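Local coordinates for protein PfkB family carbohydrate kinase (Listeria grayi DSM 20601, PDB 4GM6) that probably acts as a carbohydrate kinase of the PfkB family, transferring a phosphoryl group to a sugar or related substrate, at residues 87-90 against 91-95. Residues are numbered along the deposited sequence; the frame is centred on the assembly and turned at random.
Sequences MAVE and HLWRH
Val89 sends CG1 trans to its own nitrogen (chi1 177°), while one turn on Trp93 swings its indole back toward the start of the helix, CG opposite its carbonyl carbon (chi1 -72°); together these rotations lay the methyl over one face of the ring. CG1 of Val89 sits 4.2 Å from the centroid of the five-membered ring of Trp93, a CH-pi contact displaced toward the rim, and its closest ring atom is CE2 at 3.9 Å. The same face lies above the carbonyl oxygen of Val89, which accepts a hydrogen bond from Trp93 N at 3.0 Å in the carbonyl plane. At the benzene half of the indole, Glu90 runs past with CG 4.1 Å from CZ3 of Trp93, its extended chain carrying the carboxylate onward to a salt bridge with Lys86, one turn earlier. Trp93 NE1 is satisfied by Thr99 OG1, a bond that ties the indole to the following strand.

Beneath the side chains the i to i+4 ladder continues, from His91 N to Met87 O at 3.0 Å through a weak bond from Leu92 N to Ala88 O. It ends with a nearly straight bond, Arg94 N to Glu90 O at 2.9 Å. Leu92 packs on Val97, Thr99 and Val102 of strand 97-104, and His91 on Val64 of helix 58-68. His95 leaves helical geometry, so this is the C-terminal end of helix 83-94, the crossover helix of the beta-alpha-beta unit joining parallel strands 73-79 and 97-104 in the central sheet of the PfkB, ribokinase-like fold.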
ATOM      1  N   MET C  87      23.015   2.892  -1.322  1.00 33.17           N
ATOM      2  CA  MET C  87      21.871   3.289  -0.521  1.00 30.81           C
ATOM      3  C   MET C  87      22.367   3.623   0.871  1.00 34.60           C
ATOM      4  O   MET C  87      21.884   4.549   1.525  1.00 35.10           O
ATOM      5  CB  MET C  87      20.817   2.160  -0.483  1.00 35.56           C
ATOM      6  CG  MET C  87      20.125   1.926  -1.834  1.00 39.30           C
ATOM      7  SD  MET C  87      19.060   0.458  -1.909  1.00 46.06           S
ATOM      8  CE  MET C  87      17.949   0.773  -0.563  1.00 31.81           C
ATOM      9  N   ALA C  88      23.353   2.864   1.313  1.00 31.59           N
ATOM     10  CA  ALA C  88      23.948   3.077   2.621  1.00 43.91           C
ATOM     11  C   ALA C  88      24.617   4.442   2.661  1.00 42.99           C
ATOM     12  O   ALA C  88      24.509   5.163   3.653  1.00 43.67           O
ATOM     13  CB  ALA C  88      24.954   1.980   2.926  1.00 36.67           C
ATOM     14  N   VAL C  89      25.309   4.786   1.576  1.00 46.64           N
ATOM     15  CA  VAL C  89      26.018   6.063   1.481  1.00 39.20           C
ATOM     16  C   VAL C  89      25.014   7.220   1.396  1.00 46.14           C
ATOM     17  O   VAL C  89      25.166   8.237   2.077  1.00 42.75           O
ATOM     18  CB  VAL C  89      26.983   6.082   0.278  1.00 52.93           C
ATOM     19  CG1 VAL C  89      27.668   7.441   0.144  1.00 52.69           C
ATOM     20  CG2 VAL C  89      28.037   4.991   0.432  1.00 51.28           C
ATOM     21  N   GLU C  90      23.978   7.061   0.577  1.00 39.99           N
ATOM     22  CA  GLU C  90      22.958   8.101   0.428  1.00 42.44           C
ATOM     23  C   GLU C  90      22.209   8.363   1.754  1.00 44.56           C
ATOM     24  O   GLU C  90      21.837   9.494   2.065  1.00 43.05           O
ATOM     25  CB  GLU C  90      21.998   7.768  -0.724  1.00 37.49           C
ATOM     26  CG  GLU C  90      22.714   7.533  -2.057  1.00 60.50           C
ATOM     27  CD  GLU C  90      21.840   6.929  -3.169  1.00102.69           C
ATOM     28  OE1 GLU C  90      21.211   5.856  -2.964  1.00 50.60           O
ATOM     29  OE2 GLU C  90      21.812   7.514  -4.280  1.00 69.37           O
ATOM     30  N   HIS C  91      22.010   7.319   2.541  1.00 37.16           N
ATOM     31  CA  HIS C  91      21.463   7.474   3.887  1.00 41.58           C
ATOM     32  C   HIS C  91      22.365   8.381   4.762  1.00 44.78           C
ATOM     33  O   HIS C  91      21.870   9.243   5.485  1.00 38.57           O
ATOM     34  CB  HIS C  91      21.267   6.097   4.498  1.00 34.37           C
ATOM     35  CG  HIS C  91      21.111   6.087   5.983  1.00 35.23           C
ATOM     36  ND1 HIS C  91      19.892   6.257   6.602  1.00 29.74           N
ATOM     37  CD2 HIS C  91      22.011   5.877   6.974  1.00 36.60           C
ATOM     38  CE1 HIS C  91      20.046   6.165   7.912  1.00 32.78           C
ATOM     39  NE2 HIS C  91      21.323   5.932   8.166  1.00 40.61           N
ATOM     40  N   LEU C  92      23.683   8.208   4.678  1.00 44.20           N
ATOM     41  CA  LEU C  92      24.616   9.089   5.389  1.00 45.27           C
ATOM     42  C   LEU C  92      24.495  10.540   4.922  1.00 48.28           C
ATOM     43  O   LEU C  92      24.456  11.457   5.744  1.00 46.89           O
ATOM     44  CB  LEU C  92      26.060   8.599   5.236  1.00 43.15           C
ATOM     45  CG  LEU C  92      26.320   7.252   5.911  1.00 40.48           C
ATOM     46  CD1 LEU C  92      27.701   6.717   5.589  1.00 45.16           C
ATOM     47  CD2 LEU C  92      26.122   7.355   7.414  1.00 43.28           C
ATOM     48  N   TRP C  93      24.437  10.743   3.609  1.00 47.02           N
ATOM     49  CA  TRP C  93      24.304  12.083   3.034  1.00 52.03           C
ATOM     50  C   TRP C  93      23.043  12.775   3.523  1.00 53.67           C
ATOM     51  O   TRP C  93      23.075  13.927   3.964  1.00 54.72           O
ATOM     52  CB  TRP C  93      24.213  12.027   1.507  1.00 52.25           C
ATOM     53  CG  TRP C  93      25.477  11.682   0.778  1.00 47.29           C
ATOM     54  CD1 TRP C  93      26.745  11.689   1.274  1.00 54.24           C
ATOM     55  CD2 TRP C  93      25.585  11.306  -0.606  1.00 51.26           C
ATOM     56  NE1 TRP C  93      27.641  11.326   0.288  1.00 60.91           N
ATOM     57  CE2 TRP C  93      26.953  11.087  -0.874  1.00 58.88           C
ATOM     58  CE3 TRP C  93      24.653  11.127  -1.641  1.00 50.85           C
ATOM     59  CZ2 TRP C  93      27.418  10.696  -2.144  1.00 70.56           C
ATOM     60  CZ3 TRP C  93      25.116  10.741  -2.903  1.00 65.75           C
ATOM     61  CH2 TRP C  93      26.487  10.529  -3.141  1.00 54.23           C
ATOM     62  N   ARG C  94      21.922  12.076   3.382  1.00 45.37           N
ATOM     63  CA  ARG C  94      20.619  12.589   3.772  1.00 38.07           C
ATOM     64  C   ARG C  94      20.654  13.109   5.208  1.00 47.91           C
ATOM     65  O   ARG C  94      19.986  14.082   5.528  1.00 42.06           O
ATOM     66  CB  ARG C  94      19.548  11.494   3.612  1.00 42.61           C
ATOM     67  CG  ARG C  94      18.166  11.870   4.138  1.00 47.25           C
ATOM     68  CD  ARG C  94      17.197  10.684   4.131  1.00 57.01           C
ATOM     69  NE  ARG C  94      16.552  10.501   2.831  1.00 52.87           N
ATOM     70  CZ  ARG C  94      15.240  10.421   2.635  1.00 77.29           C
ATOM     71  NH1 ARG C  94      14.390  10.490   3.662  1.00 59.11           N
ATOM     72  NH2 ARG C  94      14.779  10.254   1.398  1.00 57.51           N
ATOM     73  N   HIS C  95      21.445  12.466   6.064  1.00 43.80           N
ATOM     74  CA  HIS C  95      21.487  12.826   7.485  1.00 47.25           C
ATOM     75  C   HIS C  95      22.764  13.567   7.852  1.00 48.61           C
ATOM     76  O   HIS C  95      23.086  13.733   9.033  1.00 48.65           O
ATOM     77  CB  HIS C  95      21.315  11.587   8.358  1.00 38.14           C
ATOM     78  CG  HIS C  95      19.975  10.942   8.215  1.00 50.06           C
ATOM     79  ND1 HIS C  95      18.813  11.548   8.645  1.00 40.82           N
ATOM     80  CD2 HIS C  95      19.605   9.759   7.670  1.00 36.00           C
ATOM     81  CE1 HIS C  95      17.785  10.760   8.383  1.00 39.70           C
ATOM     82  NE2 HIS C  95      18.238   9.668   7.794  1.00 43.54           N
TER